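Local coordinates for protein kojibiose phosphorylase (PDB 6W0P) that is a carbohydrate-active enzyme of glycoside hydrolase family 65, combining an N-terminal beta domain, a helical central catalytic domain and a small C-terminal beta domain, at residues A[687-692]-A[732-737]; A[710-715]-A[725-730]. One frame throughout, in Å; residues are numbered along the deposited sequence. Where two conformers were deposited one is given.

Contact 1. Residues A[687-692]-A[732-737]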
ATOM      1  N   ASN A 687     -21.020   1.235  40.228  1.00 43.47           N
ATOM      2  CA  ASN A 687     -22.426   0.960  40.623  1.00 43.80           C
ATOM      3  C   ASN A 687     -23.144   2.297  40.807  1.00 43.40           C
ATOM      4  O   ASN A 687     -23.839   2.459  41.828  1.00 42.99           O
ATOM      5  CB  ASN A 687     -22.505   0.107  41.897  1.00 44.87           C
ATOM      6  CG  ASN A 687     -21.713  -1.179  41.770  1.00 46.37           C
ATOM      7  OD1 ASN A 687     -21.682  -1.795  40.704  1.00 44.86           O
ATOM      8  ND2 ASN A 687     -21.073  -1.601  42.853  1.00 46.57           N
ATOM      9  N   ASP A 688     -22.922   3.247  39.889  1.00 42.49           N
ATOM     10  CA  ASP A 688     -23.680   4.525  39.828  1.00 41.35           C
ATOM     11  C   ASP A 688     -23.369   5.400  41.054  1.00 39.76           C
ATOM     12  O   ASP A 688     -24.221   6.232  41.404  1.00 39.08           O
ATOM     13  CB  ASP A 688     -25.179   4.225  39.714  1.00 41.91           C
ATOM     14  CG  ASP A 688     -25.957   5.383  39.136  1.00 42.27           C
ATOM     15  OD1 ASP A 688     -25.425   6.005  38.213  1.00 42.93           O
ATOM     16  OD2 ASP A 688     -27.066   5.664  39.626  1.00 41.50           O
ATOM     17  N   ILE A 689     -22.194   5.214  41.672  1.00 38.47           N
ATOM     18  CA  ILE A 689     -21.661   6.020  42.812  1.00 37.95           C
ATOM     19  C   ILE A 689     -20.348   6.648  42.341  1.00 36.63           C
ATOM     20  O   ILE A 689     -19.465   5.902  41.886  1.00 35.56           O
ATOM     21  CB  ILE A 689     -21.396   5.164  44.072  1.00 38.98           C
ATOM     22  CG1 ILE A 689     -22.571   4.272  44.502  1.00 40.34           C
ATOM     23  CG2 ILE A 689     -20.895   6.042  45.196  1.00 38.91           C
ATOM     24  CD1 ILE A 689     -23.750   5.004  45.092  1.00 41.58           C
ATOM     25  N   LEU A 690     -20.194   7.960  42.499  1.00 35.52           N
ATOM     26  CA  LEU A 690     -18.930   8.653  42.168  1.00 34.30           C
ATOM     27  C   LEU A 690     -17.872   8.299  43.218  1.00 33.29           C
ATOM     28  O   LEU A 690     -18.141   8.496  44.423  1.00 33.53           O
ATOM     29  CB  LEU A 690     -19.185  10.163  42.102  1.00 34.48           C
ATOM     30  CG  LEU A 690     -18.008  11.004  41.623  1.00 33.72           C
ATOM     31  CD1 LEU A 690     -18.462  11.993  40.567  1.00 33.91           C
ATOM     32  CD2 LEU A 690     -17.360  11.732  42.779  1.00 34.11           C
ATOM     33  N   ASN A 691     -16.712   7.848  42.742  1.00 31.87           N
ATOM     34  CA  ASN A 691     -15.502   7.542  43.533  1.00 31.89           C
ATOM     35  C   ASN A 691     -14.404   8.561  43.205  1.00 31.49           C
ATOM     36  O   ASN A 691     -14.254   8.941  42.024  1.00 30.25           O
ATOM     37  CB  ASN A 691     -14.966   6.133  43.256  1.00 32.30           C
ATOM     38  CG  ASN A 691     -15.803   5.005  43.832  1.00 32.41           C
ATOM     39  OD1 ASN A 691     -15.300   4.238  44.637  1.00 32.50           O
ATOM     40  ND2 ASN A 691     -17.060   4.891  43.424  1.00 32.29           N
ATOM     41  N   LEU A 692     -13.639   8.947  44.227  1.00 31.69           N
ATOM     42  CA  LEU A 692     -12.385   9.739  44.121  1.00 32.02           C
ATOM     43  C   LEU A 692     -11.314   9.046  44.961  1.00 32.59           C
ATOM     44  O   LEU A 692     -11.686   8.478  46.004  1.00 32.74           O
ATOM     45  CB  LEU A 692     -12.627  11.157  44.649  1.00 32.16           C
ATOM     46  CG  LEU A 692     -13.660  11.987  43.886  1.00 31.88           C
ATOM     47  CD1 LEU A 692     -13.916  13.310  44.606  1.00 32.11           C
ATOM     48  CD2 LEU A 692     -13.193  12.242  42.470  1.00 31.63           C
ATOM     49  N   ILE A 732     -28.634  15.080  49.039  1.00 36.69           N
ATOM     50  CA  ILE A 732     -27.478  14.193  49.343  1.00 36.48           C
ATOM     51  C   ILE A 732     -26.932  13.618  48.033  1.00 35.69           C
ATOM     52  O   ILE A 732     -27.707  13.002  47.284  1.00 35.49           O
ATOM     53  CB  ILE A 732     -27.911  13.096  50.333  1.00 37.71           C
ATOM     54  CG1 ILE A 732     -28.133  13.681  51.739  1.00 37.82           C
ATOM     55  CG2 ILE A 732     -26.916  11.930  50.323  1.00 37.48           C
ATOM     56  CD1 ILE A 732     -28.962  12.789  52.647  1.00 38.39           C
ATOM     57  N   LEU A 733     -25.634  13.794  47.779  1.00 35.28           N
ATOM     58  CA  LEU A 733     -24.911  12.924  46.820  1.00 35.73           C
ATOM     59  C   LEU A 733     -24.033  11.979  47.620  1.00 35.92           C
ATOM     60  O   LEU A 733     -23.132  12.432  48.316  1.00 36.09           O
ATOM     61  CB  LEU A 733     -24.049  13.743  45.850  1.00 34.67           C
ATOM     62  CG  LEU A 733     -23.268  12.886  44.855  1.00 34.26           C
ATOM     63  CD1 LEU A 733     -24.220  12.075  43.984  1.00 34.29           C
ATOM     64  CD2 LEU A 733     -22.329  13.733  43.995  1.00 33.74           C
ATOM     65  N   PRO A 734     -24.249  10.657  47.536  1.00 37.27           N
ATOM     66  CA  PRO A 734     -23.276   9.704  48.040  1.00 37.48           C
ATOM     67  C   PRO A 734     -22.006   9.767  47.205  1.00 37.72           C
ATOM     68  O   PRO A 734     -22.075   9.781  45.999  1.00 39.08           O
ATOM     69  CB  PRO A 734     -23.920   8.330  47.881  1.00 38.32           C
ATOM     70  CG  PRO A 734     -25.054   8.536  46.910  1.00 38.30           C
ATOM     71  CD  PRO A 734     -25.451   9.994  47.002  1.00 38.33           C
ATOM     72  N   ILE A 735     -20.879   9.791  47.879  1.00 37.79           N
ATOM     73  CA  ILE A 735     -19.561   9.820  47.205  0.60 37.93           C
ATOM     74  C   ILE A 735     -18.597   8.940  48.004  1.00 38.64           C
ATOM     75  O   ILE A 735     -18.666   8.938  49.239  1.00 40.01           O
ATOM     76  CB  ILE A 735     -19.111  11.283  47.031  0.60 37.52           C
ATOM     77  CG1 ILE A 735     -17.731  11.399  46.386  0.60 36.75           C
ATOM     78  CG2 ILE A 735     -19.193  12.045  48.348  0.60 37.83           C
ATOM     79  CD1 ILE A 735     -17.359  12.824  46.073  0.60 36.27           C
ATOM     80  N   ASN A 736     -17.764   8.199  47.287  1.00 38.83           N
ATOM     81  CA  ASN A 736     -16.809   7.226  47.854  1.00 39.54           C
ATOM     82  C   ASN A 736     -15.409   7.842  47.743  1.00 37.88           C
ATOM     83  O   ASN A 736     -14.972   8.101  46.588  1.00 37.39           O
ATOM     84  CB  ASN A 736     -17.024   5.895  47.133  1.00 42.07           C
ATOM     85  CG  ASN A 736     -16.430   4.755  47.906  1.00 44.99           C
ATOM     86  OD1 ASN A 736     -15.238   4.780  48.186  1.00 47.67           O
ATOM     87  ND2 ASN A 736     -17.254   3.795  48.286  1.00 47.48           N
ATOM     88  N   VAL A 737     -14.763   8.165  48.868  1.00 36.48           N
ATOM     89  CA  VAL A 737     -13.401   8.783  48.879  1.00 36.53           C
ATOM     90  C   VAL A 737     -12.444   7.906  49.702  1.00 37.13           C
ATOM     91  O   VAL A 737     -12.720   7.648  50.913  1.00 37.41           O
ATOM     92  CB  VAL A 737     -13.401  10.245  49.383  1.00 36.86           C
ATOM     93  CG1 VAL A 737     -12.074  10.931  49.109  1.00 36.72           C
ATOM     94  CG2 VAL A 737     -14.522  11.078  48.771  1.00 36.40           C
TER
HETATM   95  O   HOH W   1     -22.520   9.356  43.490  1.00 32.62           O
HETATM   96  O   HOH W   2     -12.644   5.807  46.655  1.00 37.75           O

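Contact 2. Residues A[710-715]-A[725-730]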
ATOM      1  N   LYS A 710     -25.014  13.925  38.204  1.00 31.71           N
ATOM      2  CA  LYS A 710     -26.407  13.900  38.717  1.00 33.09           C
ATOM      3  C   LYS A 710     -26.831  15.314  39.123  1.00 33.39           C
ATOM      4  O   LYS A 710     -27.380  15.484  40.228  1.00 33.00           O
ATOM      5  CB  LYS A 710     -26.523  12.944  39.899  1.00 33.90           C
ATOM      6  CG  LYS A 710     -26.274  11.478  39.578  1.00 34.88           C
ATOM      7  CD  LYS A 710     -26.851  10.582  40.661  1.00 35.85           C
ATOM      8  CE  LYS A 710     -26.382   9.149  40.599  1.00 36.38           C
ATOM      9  NZ  LYS A 710     -27.269   8.340  39.740  1.00 37.07           N
ATOM     10  N   ASN A 711     -26.556  16.275  38.239  1.00 33.76           N
ATOM     11  CA  ASN A 711     -26.921  17.714  38.321  1.00 34.32           C
ATOM     12  C   ASN A 711     -26.237  18.353  39.523  1.00 34.45           C
ATOM     13  O   ASN A 711     -26.726  19.414  39.946  1.00 35.77           O
ATOM     14  CB  ASN A 711     -28.433  17.921  38.385  1.00 36.39           C
ATOM     15  CG  ASN A 711     -29.141  17.456  37.131  1.00 37.42           C
ATOM     16  OD1 ASN A 711     -28.684  17.714  36.022  1.00 40.45           O
ATOM     17  ND2 ASN A 711     -30.250  16.760  37.283  1.00 38.28           N
ATOM     18  N   HIS A 712     -25.166  17.743  40.058  1.00 33.55           N
ATOM     19  CA  HIS A 712     -24.347  18.352  41.133  1.00 33.21           C
ATOM     20  C   HIS A 712     -23.066  18.903  40.527  1.00 32.98           C
ATOM     21  O   HIS A 712     -22.237  18.097  40.092  1.00 33.22           O
ATOM     22  CB  HIS A 712     -24.001  17.367  42.249  1.00 33.37           C
ATOM     23  CG  HIS A 712     -25.170  16.737  42.919  1.00 33.33           C
ATOM     24  ND1 HIS A 712     -25.908  17.399  43.862  1.00 33.85           N
ATOM     25  CD2 HIS A 712     -25.699  15.499  42.805  1.00 33.18           C
ATOM     26  CE1 HIS A 712     -26.864  16.598  44.297  1.00 34.45           C
ATOM     27  NE2 HIS A 712     -26.759  15.429  43.661  1.00 33.98           N
ATOM     28  N   LEU A 713     -22.916  20.223  40.542  1.00 32.62           N
ATOM     29  CA  LEU A 713     -21.649  20.874  40.168  1.00 32.60           C
ATOM     30  C   LEU A 713     -20.673  20.732  41.329  1.00 31.60           C
ATOM     31  O   LEU A 713     -20.843  21.452  42.329  1.00 32.47           O
ATOM     32  CB  LEU A 713     -21.895  22.342  39.820  1.00 33.05           C
ATOM     33  CG  LEU A 713     -20.636  23.130  39.438  1.00 33.42           C
ATOM     34  CD1 LEU A 713     -19.798  22.357  38.419  1.00 33.21           C
ATOM     35  CD2 LEU A 713     -21.007  24.511  38.896  1.00 32.82           C
ATOM     36  N   LEU A 714     -19.703  19.833  41.193  1.00 30.72           N
ATOM     37  CA  LEU A 714     -18.740  19.471  42.272  1.00 30.26           C
ATOM     38  C   LEU A 714     -17.420  20.216  42.092  1.00 29.52           C
ATOM     39  O   LEU A 714     -16.874  20.184  40.969  1.00 29.03           O
ATOM     40  CB  LEU A 714     -18.469  17.970  42.227  1.00 30.38           C
ATOM     41  CG  LEU A 714     -19.689  17.084  42.363  1.00 30.80           C
ATOM     42  CD1 LEU A 714     -19.342  15.670  41.955  1.00 31.42           C
ATOM     43  CD2 LEU A 714     -20.234  17.129  43.784  1.00 31.20           C
ATOM     44  N   THR A 715     -16.911  20.786  43.184  1.00 29.57           N
ATOM     45  CA  THR A 715     -15.549  21.355  43.317  1.00 29.21           C
ATOM     46  C   THR A 715     -14.726  20.470  44.256  1.00 29.50           C
ATOM     47  O   THR A 715     -15.130  20.278  45.414  1.00 29.26           O
ATOM     48  CB  THR A 715     -15.576  22.799  43.824  1.00 29.44           C
ATOM     49  OG1 THR A 715     -16.380  23.598  42.954  1.00 29.44           O
ATOM     50  CG2 THR A 715     -14.197  23.403  43.917  1.00 29.51           C
ATOM     51  N   ILE A 725     -14.221  18.840  49.181  1.00 33.55           N
ATOM     52  CA  ILE A 725     -15.244  18.607  48.127  1.00 33.20           C
ATOM     53  C   ILE A 725     -16.444  19.465  48.509  1.00 33.96           C
ATOM     54  O   ILE A 725     -16.886  19.348  49.694  1.00 34.51           O
ATOM     55  CB  ILE A 725     -15.616  17.116  48.033  1.00 33.52           C
ATOM     56  CG1 ILE A 725     -14.400  16.229  47.736  1.00 33.32           C
ATOM     57  CG2 ILE A 725     -16.730  16.899  47.028  1.00 33.15           C
ATOM     58  CD1 ILE A 725     -14.578  14.793  48.163  1.00 33.48           C
ATOM     59  N   THR A 726     -16.926  20.297  47.578  1.00 33.36           N
ATOM     60  CA  THR A 726     -18.050  21.232  47.815  1.00 34.10           C
ATOM     61  C   THR A 726     -19.073  21.126  46.679  1.00 33.58           C
ATOM     62  O   THR A 726     -18.695  20.799  45.529  1.00 33.86           O
ATOM     63  CB  THR A 726     -17.554  22.674  48.031  1.00 34.67           C
ATOM     64  OG1 THR A 726     -16.496  22.996  47.118  1.00 35.64           O
ATOM     65  CG2 THR A 726     -17.039  22.916  49.431  1.00 35.11           C
ATOM     66  N   LYS A 727     -20.325  21.439  47.004  1.00 33.61           N
ATOM     67  CA  LYS A 727     -21.418  21.700  46.039  1.00 33.70           C
ATOM     68  C   LYS A 727     -22.453  22.635  46.684  1.00 34.78           C
ATOM     69  O   LYS A 727     -22.450  22.780  47.913  1.00 33.27           O
ATOM     70  CB  LYS A 727     -22.029  20.376  45.555  1.00 33.08           C
ATOM     71  CG  LYS A 727     -23.013  19.687  46.481  1.00 32.77           C
ATOM     72  CD  LYS A 727     -23.451  18.324  46.015  1.00 32.54           C
ATOM     73  CE  LYS A 727     -24.304  17.630  47.060  1.00 33.03           C
ATOM     74  NZ  LYS A 727     -25.534  18.386  47.392  1.00 33.04           N
ATOM     75  N   LYS A 728     -23.345  23.196  45.860  1.00 36.81           N
ATOM     76  CA  LYS A 728     -24.392  24.171  46.278  1.00 38.69           C
ATOM     77  C   LYS A 728     -25.776  23.510  46.275  1.00 36.84           C
ATOM     78  O   LYS A 728     -26.716  24.129  46.775  1.00 36.39           O
ATOM     79  CB  LYS A 728     -24.381  25.376  45.327  1.00 41.54           C
ATOM     80  CG  LYS A 728     -23.036  26.073  45.189  1.00 44.29           C
ATOM     81  CD  LYS A 728     -22.569  26.730  46.462  1.00 48.03           C
ATOM     82  CE  LYS A 728     -22.507  28.236  46.341  1.00 51.61           C
ATOM     83  NZ  LYS A 728     -21.352  28.633  45.506  1.00 52.76           N
ATOM     84  N   THR A 729     -25.925  22.343  45.659  1.00 36.02           N
ATOM     85  CA  THR A 729     -27.211  21.619  45.627  1.00 36.46           C
ATOM     86  C   THR A 729     -27.554  21.231  47.065  1.00 38.01           C
ATOM     87  O   THR A 729     -26.635  21.112  47.896  1.00 37.78           O
ATOM     88  CB  THR A 729     -27.172  20.415  44.679  1.00 35.93           C
ATOM     89  OG1 THR A 729     -25.982  19.681  44.950  1.00 34.33           O
ATOM     90  CG2 THR A 729     -27.251  20.820  43.221  1.00 35.44           C
ATOM     91  N   LYS A 730     -28.837  21.021  47.337  1.00 39.38           N
ATOM     92  CA  LYS A 730     -29.366  20.834  48.710  1.00 40.52           C
ATOM     93  C   LYS A 730     -29.463  19.352  49.042  1.00 39.39           C
ATOM     94  O   LYS A 730     -29.554  19.050  50.230  1.00 40.99           O
ATOM     95  CB  LYS A 730     -30.747  21.478  48.851  1.00 42.52           C
ATOM     96  CG  LYS A 730     -30.794  22.963  48.512  1.00 43.44           C
ATOM     97  CD  LYS A 730     -29.875  23.775  49.389  1.00 45.50           C
ATOM     98  CE  LYS A 730     -29.898  25.253  49.064  1.00 46.91           C
ATOM     99  NZ  LYS A 730     -29.054  25.997  50.027  1.00 48.40           N
TER
HETATM  100  O   HOH W   3     -23.168  22.616  43.076  1.00 31.48           O
HETATM  101  O   HOH W   4     -13.989  22.302  47.463  1.00 37.79           O

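Contact 1. Residues A[687-692]-A[732-737]
Asn-736 is gripped twice by the neighbouring parallel strand, through its N and its O: the N donates to Leu-690 O at 2.9 Å, with the donor in the carbonyl plane, and the O accepts from Leu-692 N at 2.8 Å. One residue thus ties two positions flanking Asn-691, as a parallel ladder requires. Toward the start of the strands the direct ladder gives way to water 1, which accepts from Leu-690 N (2.9 Å) and donates to Pro-734 O (2.6 Å), bridging the two strands where that N and O stand too far apart for a direct bond.

On one face the two asparagines run side by side in the same direction, their amide planes only 10° apart. A chi1 of -162° sets Asn-736 CG anti to its backbone N, 3.5 Å from Asn-691 OD1. From its other branch, Asn-691 ND2 makes a weak bond back to Ile-689 O. Toward the start of the strands the side chains of Ile-689 and Pro-734 cross at about a right angle, CD1 to CG 4.2 Å.

On the opposite face the two segments meet through hydrocarbon side chains alone: Leu-690 and Ile-735 lie alongside each other, and Leu-692 CD1 also meets the Ile-735 tip, which was modelled in two conformers.

These are the middle strands of a four-strand mixed sheet, edged by 684-686 and 740-744. Its leucine-isoleucine face packs on Leu-714 and Val-716 of strand 712-718 and Ile-725 of strand 722-726.

Contact 2. Residues A[710-715]-A[725-730]
Thr-715 and Thr-726 form an antiparallel hydrogen-bonded pair: Thr-715 N donates to Thr-726 O at 2.9 Å in an almost straight bond (176°), and Thr-726 N returns one to Thr-715 O at 2.8 Å. Their side chains share a face, where Thr-726 OG1 comes within 3.4 Å of Thr-715 CB. Water 4 links Thr-726 OG1 to Thr-715 O, while Thr-715 OG1 turns to Lys-706 on the next strand.

Beyond this pair the hairpin strands separate, and side chains take over. Water 3 fills in between Leu-713 O and Lys-728 N. Lys-727 holds its CG between the backbone N and carbonyl carbon (chi1 79°) and sends its chain past Leu-714, CB lying 4.1 Å from Leu-714 CD2. It then crosses the His-712 ring obliquely, with CD 3.4 Å from His-712 ND1. A bend at chi4 (60°) carries NZ to Thr-729 OG1 at 2.8 Å; Asn-731 O and Ile-745 O are further acceptors for the same ammonium.

His-712 meets Thr-729 at the edge of its ring, ND1 hydrogen-bonded in plane to Thr-729 OG1. The modelled 2.5 Å between those two atoms is very short, and its exact value is doubtful.

Thr-729 OG1 is therefore a shared node, accepting a hydrogen bond from Lys-727 NZ and pairing with His-712 ND1. An ammonium this close would be expected to discourage a second proton on His-712, and the buried lysine charge is met by hydroxyl and carbonyl oxygens, those of Thr-729, Asn-731 and Ile-745.

Contacts 1 and 2 belong to two sheets packed face to face in the C-terminal domain, their centres about 12 Å apart. Both are partly buried. Contact 1 turns leucine and isoleucine toward the other sheet and its asparagines away, whereas contact 2 brings polar side chains into the buried end. Ile-725 of contact 2 fits against Leu-692 and Val-737 of contact 1, Leu-733 CB touches the His-712 ring, and an Asp-688 to Lys-710 salt bridge joins the exposed turns. Contact 1 pairs parallel strands distant in sequence through backbone ladder, paired amides and aliphatic packing; contact 2 closes a local hairpin, adding a hydrogen-bonded cluster of buried Lys-727 and His-712 with partly exposed Thr-729.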